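Local coordinates for glideosome-associated protein 50 (Plasmodium falciparum 3D7, PDB 3TGH) that is a component of the glideosome, the motor complex of gliding motility and host cell invasion, and probably anchors it in the inner membrane complex of the malaria parasite, at residues A[41-47]-A[78-84]; A[51-57]-A[91-95]; A[156-160]-A[195-199]; A[233-237]-A[251-257]. The contacts are given in a common frame with arbitrary orientation. Residues are numbered along the deposited sequence.

In the fold
All four contacts lie in the calcineurin-like phosphoesterase fold, a sandwich of two mixed sheets. Interactions 1 and 3 are buried where loops leave parallel strands, one in each sheet; they meet through G42 with G197 and T82 with D198. Interaction 4, also buried, joins the loops after strands 228-231 and 245-250 of the second sheet and carries the cobalt ligand H233, whose ND1 is held by D198 of interaction 3. Polar side chains and backbone amides dominate these three. Interaction 2 lies nearer the surface, its centre about 20 Å from the centre of the chain, with no hydrogen bond across it, relying on apolar and cation-pi contacts; Q92 ties it to N44 and D84 of interaction 1.

Interaction 1. Residues A[41-47]-A[78-84]; sequences PGSNFID and TVLGTRD
Two loops that leave neighbouring parallel strands of the metallophosphoesterase fold, 37-40 and 75-78, lie side by side here, with S43 and G81 in closest register (CA to CA 3.8 Å). Both segments are largely irregular; from about T82 the chain runs into a short, weakly bonded helix. At T78, OG1 donates to N44 OD1 at 2.5 Å, the asparagine lying in an m rotamer. V79 follows in extended conformation, its CG2 4.5 Å from P41 CA, and L80 sends CD1 to 3.8 Å from N44 ND2. G81 must lack a side chain, because a CB would clash with S43 OG, already 3.2 Å from G81 CA. T82 turns its CB away, and its side chain packs on the metal ligand H233. R83 N donates to S43 OG (3.2 Å). With chi1 to chi3 all m, its side chain curls back so that NE reaches I46 O at 2.6 Å, while NH2 makes a long salt bridge to D47 OD1 (3.7 Å). Water 1 joins I46 O to R83 O. D84, chi1 m, takes N44 N on OD2 (2.8 Å) and F45 N on OD1 (2.9 Å); OD2 also accepts from G81 N (2.9 Å). A buried carboxylate suits this place because three backbone amides converge on it: the chemistry implies two loops fixed by charge-assisted hydrogen bonds, in a position bordering the metal-binding histidine.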
# COMPACT_ATOMS: atom_id res chain seq x y z
N PRO A 41 -3.32 -0.70 0.52
CA PRO A 41 -3.56 0.71 0.28
C PRO A 41 -5.00 1.07 0.64
O PRO A 41 -5.76 0.22 1.11
CB PRO A 41 -3.30 0.85 -1.23
CG PRO A 41 -3.75 -0.44 -1.79
CD PRO A 41 -3.37 -1.47 -0.74
N GLY A 42 -5.36 2.32 0.45
CA GLY A 42 -6.71 2.77 0.76
C GLY A 42 -7.01 2.73 2.24
O GLY A 42 -6.11 2.79 3.07
N SER A 43 -8.29 2.62 2.56
CA SER A 43 -8.73 2.42 3.94
C SER A 43 -8.74 0.93 4.28
O SER A 43 -8.69 0.07 3.39
CB SER A 43 -10.13 3.01 4.16
OG SER A 43 -10.11 4.42 4.07
N ASN A 44 -8.81 0.64 5.57
CA ASN A 44 -9.01 -0.73 6.04
C ASN A 44 -10.50 -0.99 6.24
O ASN A 44 -11.10 -1.79 5.51
CB ASN A 44 -8.26 -0.97 7.35
CG ASN A 44 -6.76 -0.95 7.17
OD1 ASN A 44 -6.23 -1.57 6.24
ND2 ASN A 44 -6.06 -0.25 8.07
N PHE A 45 -11.10 -0.30 7.20
CA PHE A 45 -12.49 -0.51 7.54
C PHE A 45 -13.32 0.65 7.01
O PHE A 45 -13.12 1.80 7.40
CB PHE A 45 -12.66 -0.63 9.06
CG PHE A 45 -11.99 -1.84 9.63
CD1 PHE A 45 -12.67 -3.05 9.74
CD2 PHE A 45 -10.68 -1.77 10.07
CE1 PHE A 45 -12.04 -4.17 10.27
CE2 PHE A 45 -10.05 -2.89 10.60
CZ PHE A 45 -10.73 -4.09 10.70
N ILE A 46 -14.27 0.33 6.14
CA ILE A 46 -15.06 1.35 5.47
C ILE A 46 -15.90 2.16 6.47
O ILE A 46 -16.10 3.35 6.27
CB ILE A 46 -15.95 0.75 4.35
CG1 ILE A 46 -15.09 0.00 3.31
CG2 ILE A 46 -16.79 1.85 3.67
CD1 ILE A 46 -13.97 0.84 2.70
N ASP A 47 -16.37 1.52 7.53
CA ASP A 47 -17.12 2.24 8.57
C ASP A 47 -16.29 2.48 9.84
O ASP A 47 -16.83 2.89 10.87
CB ASP A 47 -18.40 1.47 8.92
CG ASP A 47 -19.39 1.45 7.77
OD1 ASP A 47 -19.59 2.50 7.10
OD2 ASP A 47 -19.99 0.38 7.52
N THR A 78 -0.19 -2.46 6.48
CA THR A 78 -1.30 -1.60 6.17
C THR A 78 -1.08 -0.15 6.57
O THR A 78 -0.12 0.19 7.26
CB THR A 78 -2.62 -2.15 6.75
OG1 THR A 78 -3.71 -1.42 6.17
CG2 THR A 78 -2.65 -2.04 8.26
N VAL A 79 -1.95 0.72 6.05
CA VAL A 79 -2.01 2.12 6.42
C VAL A 79 -3.48 2.47 6.62
O VAL A 79 -4.37 1.72 6.23
CB VAL A 79 -1.46 3.05 5.31
CG1 VAL A 79 0.03 2.84 5.13
CG2 VAL A 79 -2.20 2.81 3.99
N LEU A 80 -3.71 3.63 7.21
CA LEU A 80 -5.05 4.15 7.38
C LEU A 80 -5.46 4.98 6.18
O LEU A 80 -4.64 5.67 5.56
CB LEU A 80 -5.14 5.02 8.63
CG LEU A 80 -5.62 4.35 9.92
CD1 LEU A 80 -5.30 2.87 10.04
CD2 LEU A 80 -5.20 5.13 11.12
N GLY A 81 -6.75 4.94 5.88
CA GLY A 81 -7.35 5.87 4.94
C GLY A 81 -8.38 6.72 5.66
O GLY A 81 -8.57 6.60 6.88
N THR A 82 -9.04 7.60 4.92
CA THR A 82 -9.94 8.57 5.53
C THR A 82 -11.08 7.91 6.30
O THR A 82 -11.54 8.45 7.30
CB THR A 82 -10.51 9.55 4.49
OG1 THR A 82 -11.16 8.81 3.45
CG2 THR A 82 -9.39 10.39 3.91
N ARG A 83 -11.53 6.74 5.84
CA ARG A 83 -12.61 6.02 6.51
C ARG A 83 -12.19 5.51 7.90
O ARG A 83 -13.02 5.41 8.80
CB ARG A 83 -13.08 4.83 5.67
CG ARG A 83 -13.55 5.17 4.25
CD ARG A 83 -14.74 6.12 4.21
NE ARG A 83 -15.95 5.53 4.79
CZ ARG A 83 -17.19 6.00 4.61
NH1 ARG A 83 -17.42 7.07 3.86
NH2 ARG A 83 -18.21 5.37 5.19
N ASP A 84 -10.91 5.20 8.07
CA ASP A 84 -10.39 4.72 9.35
C ASP A 84 -10.27 5.86 10.38
O ASP A 84 -10.48 5.65 11.60
CB ASP A 84 -9.03 4.07 9.14
CG ASP A 84 -9.10 2.88 8.19
OD1 ASP A 84 -9.81 1.90 8.51
OD2 ASP A 84 -8.45 2.93 7.12
O HOH W 1 -15.81 5.33 8.43

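Interaction 2. Residues A[51-57]-A[91-95]; sequences GLNDPAW and AQLLK. With SO4 (sulfate ion), chain B.
A lysine laid over a tryptophan, a cation-pi contact, joins the turn before helix 56-62 to helix 89-97 in the calcineurin-like phosphoesterase fold. W57, K95 and L52 bury the most surface. W57 lies in the first turn of its helix, CB toward the other helix; chi1 is m and chi2 105°. Its ring passes CZ2 to 3.6 Å from K95 CG and CH2 to 3.9 Å from Q92 CG, and F45 and W121 meet it edge-to-face. K95 (chi1 m, chi3 and chi4 t) suits the spot because its long aliphatic chain can cover the indole before the charge ends it: CE stands 3.7 Å from the centroid of the W57 five-membered ring, a CH-pi contact, and NZ 4.2 Å from the same centroid, 15° off the ring normal. L52 (m, t) sits in the type I turn G51 to D54, its CA 5.2 Å from A91 CA; its CD2 reaches L94 CB at 4.0 Å and K95 CG at 3.7 Å. The small A91 lets the turn come close, with its CB 3.6 Å from G51 C. D54 caps the helix by accepting from A56 N on OD1 (2.9 Å). A sulfate, probably from the crystallisation liquor, takes hydrogen bonds from L52 N on O3 (2.9 Å) and from N53 ND2 on O1 (2.6 Å). W57 NE1 donates to G51 O at 2.9 Å, pinning the indole to its own turn.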
# COMPACT_ATOMS: atom_id res chain seq x y z
N GLY A 51 -12.94 0.19 18.47
CA GLY A 51 -11.94 -0.11 19.49
C GLY A 51 -11.23 -1.42 19.22
O GLY A 51 -11.46 -2.07 18.19
N LEU A 52 -10.38 -1.81 20.16
CA LEU A 52 -9.59 -3.04 20.06
C LEU A 52 -10.44 -4.31 20.02
O LEU A 52 -10.07 -5.29 19.38
CB LEU A 52 -8.62 -3.13 21.24
CG LEU A 52 -7.42 -2.20 21.25
CD1 LEU A 52 -6.77 -2.22 22.64
CD2 LEU A 52 -6.43 -2.61 20.16
N ASN A 53 -11.58 -4.28 20.70
CA ASN A 53 -12.45 -5.44 20.81
C ASN A 53 -13.74 -5.34 20.00
O ASN A 53 -14.68 -6.11 20.21
CB ASN A 53 -12.74 -5.70 22.29
CG ASN A 53 -11.48 -6.00 23.07
OD1 ASN A 53 -10.80 -6.98 22.79
ND2 ASN A 53 -11.13 -5.13 24.02
N ASP A 54 -13.78 -4.40 19.05
CA ASP A 54 -14.88 -4.30 18.09
C ASP A 54 -15.02 -5.67 17.40
O ASP A 54 -14.03 -6.20 16.89
CB ASP A 54 -14.56 -3.20 17.06
CG ASP A 54 -15.74 -2.86 16.15
OD1 ASP A 54 -16.62 -3.71 15.92
OD2 ASP A 54 -15.78 -1.71 15.65
N PRO A 55 -16.24 -6.25 17.39
CA PRO A 55 -16.50 -7.48 16.64
C PRO A 55 -16.05 -7.42 15.17
O PRO A 55 -15.77 -8.46 14.57
CB PRO A 55 -18.02 -7.63 16.72
CG PRO A 55 -18.39 -6.97 17.99
CD PRO A 55 -17.42 -5.84 18.19
N ALA A 56 -15.99 -6.21 14.61
CA ALA A 56 -15.57 -6.02 13.22
C ALA A 56 -14.19 -6.60 12.91
O ALA A 56 -13.96 -7.05 11.78
CB ALA A 56 -15.62 -4.53 12.85
N TRP A 57 -13.27 -6.62 13.88
CA TRP A 57 -11.96 -7.25 13.66
C TRP A 57 -12.12 -8.72 13.27
O TRP A 57 -11.50 -9.20 12.32
CB TRP A 57 -11.06 -7.14 14.90
CG TRP A 57 -10.55 -5.77 15.19
CD1 TRP A 57 -10.97 -4.93 16.18
CD2 TRP A 57 -9.48 -5.09 14.52
NE1 TRP A 57 -10.25 -3.77 16.16
CE2 TRP A 57 -9.32 -3.84 15.15
CE3 TRP A 57 -8.65 -5.42 13.44
CZ2 TRP A 57 -8.36 -2.90 14.74
CZ3 TRP A 57 -7.69 -4.49 13.04
CH2 TRP A 57 -7.55 -3.26 13.69
N ALA A 91 -6.88 2.50 17.93
CA ALA A 91 -7.04 1.07 18.06
C ALA A 91 -6.35 0.29 16.95
O ALA A 91 -5.77 -0.77 17.19
CB ALA A 91 -8.54 0.70 18.13
N GLN A 92 -6.40 0.81 15.72
CA GLN A 92 -5.73 0.14 14.61
C GLN A 92 -4.21 0.22 14.74
O GLN A 92 -3.51 -0.71 14.35
CB GLN A 92 -6.18 0.75 13.28
CG GLN A 92 -7.65 0.57 13.03
CD GLN A 92 -8.02 0.75 11.57
OE1 GLN A 92 -7.34 0.25 10.67
NE2 GLN A 92 -9.12 1.45 11.33
N LEU A 93 -3.72 1.32 15.30
CA LEU A 93 -2.30 1.48 15.60
C LEU A 93 -1.85 0.50 16.68
O LEU A 93 -0.80 -0.17 16.54
CB LEU A 93 -2.03 2.93 16.01
CG LEU A 93 -0.59 3.31 16.36
CD1 LEU A 93 0.26 3.33 15.11
CD2 LEU A 93 -0.54 4.66 17.08
N LEU A 94 -2.62 0.38 17.75
CA LEU A 94 -2.25 -0.51 18.85
C LEU A 94 -2.25 -1.98 18.40
O LEU A 94 -1.39 -2.76 18.82
CB LEU A 94 -3.16 -0.30 20.06
CG LEU A 94 -2.99 1.04 20.77
CD1 LEU A 94 -4.07 1.21 21.82
CD2 LEU A 94 -1.59 1.18 21.39
N LYS A 95 -3.20 -2.35 17.55
CA LYS A 95 -3.19 -3.68 16.94
C LYS A 95 -1.93 -3.84 16.08
O LYS A 95 -1.38 -4.94 15.98
CB LYS A 95 -4.43 -3.87 16.07
CG LYS A 95 -5.69 -4.16 16.84
CD LYS A 95 -6.04 -5.63 16.84
CE LYS A 95 -7.32 -5.87 17.61
NZ LYS A 95 -7.72 -7.30 17.62
S SO4 B . -12.48 -1.64 23.49
O1 SO4 B . -12.16 -2.81 24.30
O2 SO4 B . -13.01 -0.60 24.36
O3 SO4 B . -11.27 -1.15 22.83
O4 SO4 B . -13.47 -2.01 22.48

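Interaction 3. Residues A[156-160]-A[195-199]; sequences FIDTW and VVGDQ
F156 and V196 pair as a parallel beta bridge (CA to CA 5.0 Å) where strands 148-156 and 192-196 end, in a beta-alpha-beta unit of the calcineurin-like phosphoesterase fold joined through helix 169-189; F156 CD2 lies 3.7 Å from V196 CB on one sheet face. I157 N donates to V196 O at 3.0 Å. Then the two segments diverge, and water 2 fills the gap: it donates to I157 O (2.8 Å) and accepts from T159 N (3.1 Å) and, weakly, from D198 N (3.0 Å). T159, chi1 p, points toward 195-199 and accepts Q199 N on OG1 (3.0 Å); water 3 links T159 OG1 to D198 OD2, 2.7 Å from each. D198 OD2 also accepts from T82 N and from ND1 of H233, whose NE2 binds cobalt. A CB on G197 would clash with I157 CG1, so glycine fits. I157 CD1 packs on V195 CG1 at 4.0 Å. T159 OG1 and water 2 satisfy amides the sheet no longer pairs, and the D198 carboxylate probably orients H233.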
# COMPACT_ATOMS: atom_id res chain seq x y z
N PHE A 156 5.44 3.49 3.47
CA PHE A 156 4.01 3.56 3.78
C PHE A 156 3.68 4.94 4.30
O PHE A 156 4.28 5.42 5.27
CB PHE A 156 3.63 2.48 4.80
CG PHE A 156 3.87 1.09 4.31
CD1 PHE A 156 5.12 0.49 4.43
CD2 PHE A 156 2.85 0.37 3.68
CE1 PHE A 156 5.36 -0.80 3.95
CE2 PHE A 156 3.07 -0.90 3.19
CZ PHE A 156 4.34 -1.49 3.31
N ILE A 157 2.73 5.60 3.64
CA ILE A 157 2.36 6.97 3.99
C ILE A 157 0.90 7.07 4.42
O ILE A 157 0.07 6.26 4.02
CB ILE A 157 2.62 7.97 2.82
CG1 ILE A 157 1.83 7.59 1.56
CG2 ILE A 157 4.10 8.02 2.48
CD1 ILE A 157 1.96 8.64 0.43
N ASP A 158 0.63 8.06 5.27
CA ASP A 158 -0.72 8.41 5.63
C ASP A 158 -1.07 9.69 4.91
O ASP A 158 -0.61 10.77 5.29
CB ASP A 158 -0.88 8.59 7.13
CG ASP A 158 -2.33 8.73 7.53
OD1 ASP A 158 -3.01 9.63 7.00
OD2 ASP A 158 -2.82 7.91 8.32
N THR A 159 -1.88 9.57 3.87
CA THR A 159 -2.18 10.73 3.04
C THR A 159 -3.09 11.75 3.72
O THR A 159 -3.15 12.90 3.27
CB THR A 159 -2.75 10.31 1.66
OG1 THR A 159 -3.82 9.38 1.83
CG2 THR A 159 -1.66 9.68 0.80
N TRP A 160 -3.79 11.37 4.79
CA TRP A 160 -4.57 12.35 5.53
C TRP A 160 -3.67 13.19 6.44
O TRP A 160 -3.82 14.41 6.52
CB TRP A 160 -5.73 11.72 6.30
CG TRP A 160 -6.61 12.79 6.85
CD1 TRP A 160 -7.29 13.74 6.13
CD2 TRP A 160 -6.87 13.07 8.23
NE1 TRP A 160 -7.96 14.58 6.97
CE2 TRP A 160 -7.74 14.19 8.26
CE3 TRP A 160 -6.49 12.48 9.44
CZ2 TRP A 160 -8.19 14.75 9.46
CZ3 TRP A 160 -6.97 13.02 10.62
CH2 TRP A 160 -7.81 14.15 10.62
N VAL A 195 5.75 2.89 -2.99
CA VAL A 195 5.07 3.69 -1.98
C VAL A 195 3.60 3.26 -1.94
O VAL A 195 3.00 2.98 -2.98
CB VAL A 195 5.20 5.19 -2.27
CG1 VAL A 195 4.51 6.02 -1.20
CG2 VAL A 195 6.69 5.59 -2.39
N VAL A 196 3.05 3.17 -0.73
CA VAL A 196 1.68 2.70 -0.50
C VAL A 196 0.94 3.72 0.35
O VAL A 196 1.45 4.16 1.39
CB VAL A 196 1.71 1.35 0.28
CG1 VAL A 196 0.29 0.87 0.59
CG2 VAL A 196 2.47 0.29 -0.52
N GLY A 197 -0.25 4.13 -0.09
CA GLY A 197 -1.04 5.12 0.63
C GLY A 197 -2.52 4.98 0.33
O GLY A 197 -2.94 4.04 -0.36
N ASP A 198 -3.30 5.93 0.84
CA ASP A 198 -4.76 5.91 0.64
C ASP A 198 -5.15 6.69 -0.63
O ASP A 198 -5.64 6.11 -1.60
CB ASP A 198 -5.46 6.46 1.88
CG ASP A 198 -6.96 6.65 1.67
OD1 ASP A 198 -7.58 5.81 1.00
OD2 ASP A 198 -7.51 7.64 2.20
N GLN A 199 -4.93 8.00 -0.62
CA GLN A 199 -5.37 8.88 -1.70
C GLN A 199 -4.42 8.85 -2.92
O GLN A 199 -3.22 9.10 -2.78
CB GLN A 199 -5.49 10.31 -1.16
CG GLN A 199 -5.78 11.38 -2.20
CD GLN A 199 -7.13 11.22 -2.86
OE1 GLN A 199 -8.16 11.17 -2.19
NE2 GLN A 199 -7.13 11.16 -4.19
O HOH W 2 -2.66 6.54 3.66
O HOH W 3 -6.02 9.54 3.35

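Interaction 4. Residues A[233-237]-A[251-257]; sequences HDNNM and GSGSMSQ. With CO (cobalt (II) ion), chain G.
Four hydrogen bonds tie the loop after strand 228-231 to the loop after strand 245-250, beside the cobalt site of the metallophosphoesterase fold. N235 makes three of them: its N donates to Q257 OE1 (2.9 Å), its O accepts from Q257 N (3.0 Å), and its ND2 donates to G251 O (2.9 Å). An asparagine suits this centre, since its amide stands in for backbone pairing, and Q257, chi1 p and chi2 t, is long enough to return OE1 to N235 N while its own N is held. N235 is the centre of an inverse gamma turn (phi/psi -86/68), with N236 N bonded weakly to D234 O at 2.9 Å. The fourth bond runs from G251 N to N236 O (3.0 Å). The closest CA pair is N235 and G251, 4.4 Å apart; a CB on G251 would clash with D234 O, which instead receives a CA-H...O contact from G251 CA at 3.3 Å. Packing completes the contact: N235 OD1 lies 3.6 Å from M255 CE, and M237 CG 3.5 Å from S252 OG, whose hydroxyl is bonded to D273 O. At the start of the segment H233 turns its CB away from the other loop; ND1 bonds D198. Its other nitrogen, H233 NE2, binds the cobalt ion at 2.2 Å, with four waters completing the observed ligands at 2.0 to 2.5 Å from the metal.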
# COMPACT_ATOMS: atom_id res chain seq x y z
N HIS A 233 -8.75 4.21 -2.08
CA HIS A 233 -9.67 5.34 -1.92
C HIS A 233 -10.77 5.33 -2.97
O HIS A 233 -11.95 5.27 -2.63
CB HIS A 233 -8.93 6.68 -1.92
CG HIS A 233 -9.73 7.79 -1.33
ND1 HIS A 233 -9.62 8.17 -0.01
CD2 HIS A 233 -10.67 8.59 -1.88
CE1 HIS A 233 -10.46 9.17 0.22
NE2 HIS A 233 -11.11 9.44 -0.90
N ASP A 234 -10.38 5.43 -4.23
CA ASP A 234 -11.31 5.21 -5.33
C ASP A 234 -11.52 3.71 -5.50
O ASP A 234 -10.56 2.94 -5.57
CB ASP A 234 -10.78 5.86 -6.61
CG ASP A 234 -10.83 7.38 -6.56
OD1 ASP A 234 -11.73 7.92 -5.88
OD2 ASP A 234 -9.97 8.04 -7.19
N ASN A 235 -12.79 3.30 -5.55
CA ASN A 235 -13.15 1.89 -5.52
C ASN A 235 -13.13 1.27 -6.90
O ASN A 235 -14.17 0.90 -7.46
CB ASN A 235 -14.50 1.68 -4.83
CG ASN A 235 -14.53 2.26 -3.43
OD1 ASN A 235 -15.46 2.97 -3.07
ND2 ASN A 235 -13.50 1.96 -2.63
N ASN A 236 -11.92 1.18 -7.44
CA ASN A 236 -11.69 0.63 -8.77
C ASN A 236 -10.25 0.17 -8.87
O ASN A 236 -9.46 0.31 -7.92
CB ASN A 236 -12.02 1.67 -9.85
CG ASN A 236 -11.19 2.94 -9.73
OD1 ASN A 236 -11.66 3.95 -9.21
ND2 ASN A 236 -9.96 2.89 -10.22
N MET A 237 -9.91 -0.41 -10.02
CA MET A 237 -8.53 -0.75 -10.33
C MET A 237 -8.09 0.10 -11.50
O MET A 237 -8.88 0.37 -12.41
CB MET A 237 -8.40 -2.24 -10.65
CG MET A 237 -8.67 -3.14 -9.44
SD MET A 237 -8.46 -4.92 -9.74
CE MET A 237 -9.47 -5.16 -11.17
N GLY A 251 -8.37 -0.16 -5.12
CA GLY A 251 -9.33 0.24 -4.09
C GLY A 251 -10.64 -0.53 -4.10
O GLY A 251 -11.59 -0.14 -3.42
N SER A 252 -10.70 -1.64 -4.84
CA SER A 252 -11.95 -2.38 -4.99
C SER A 252 -11.93 -3.73 -4.27
O SER A 252 -12.46 -4.73 -4.77
CB SER A 252 -12.30 -2.52 -6.48
OG SER A 252 -11.35 -3.32 -7.18
N GLY A 253 -11.35 -3.77 -3.07
CA GLY A 253 -11.32 -5.00 -2.27
C GLY A 253 -12.68 -5.49 -1.78
O GLY A 253 -12.84 -6.67 -1.49
N SER A 254 -13.65 -4.57 -1.65
CA SER A 254 -15.01 -4.93 -1.21
C SER A 254 -16.14 -4.26 -1.99
O SER A 254 -17.27 -4.74 -1.95
CB SER A 254 -15.21 -4.61 0.28
OG SER A 254 -15.16 -3.22 0.52
N MET A 255 -15.85 -3.15 -2.67
CA MET A 255 -16.86 -2.32 -3.32
C MET A 255 -16.38 -1.88 -4.68
O MET A 255 -15.18 -1.77 -4.92
CB MET A 255 -17.13 -1.04 -2.53
CG MET A 255 -17.57 -1.22 -1.11
SD MET A 255 -17.70 0.38 -0.29
CE MET A 255 -15.98 0.86 -0.14
N SER A 256 -17.34 -1.56 -5.53
CA SER A 256 -17.08 -1.07 -6.87
C SER A 256 -17.86 0.22 -7.11
O SER A 256 -19.05 0.29 -6.81
CB SER A 256 -17.51 -2.11 -7.90
OG SER A 256 -17.51 -1.56 -9.21
N GLN A 257 -17.19 1.23 -7.63
CA GLN A 257 -17.88 2.38 -8.19
C GLN A 257 -17.46 2.46 -9.65
O GLN A 257 -16.27 2.28 -9.97
CB GLN A 257 -17.61 3.66 -7.40
CG GLN A 257 -16.16 4.04 -7.28
CD GLN A 257 -15.86 5.02 -6.14
OE1 GLN A 257 -14.73 5.43 -5.96
NE2 GLN A 257 -16.89 5.38 -5.36
CO CO G . -12.20 11.32 -1.15
O HOH W 4 -13.53 10.85 0.28
O HOH W 5 -11.17 12.30 0.85
O HOH W 6 -13.44 10.60 -2.95
O HOH W 7 -10.45 12.41 -2.38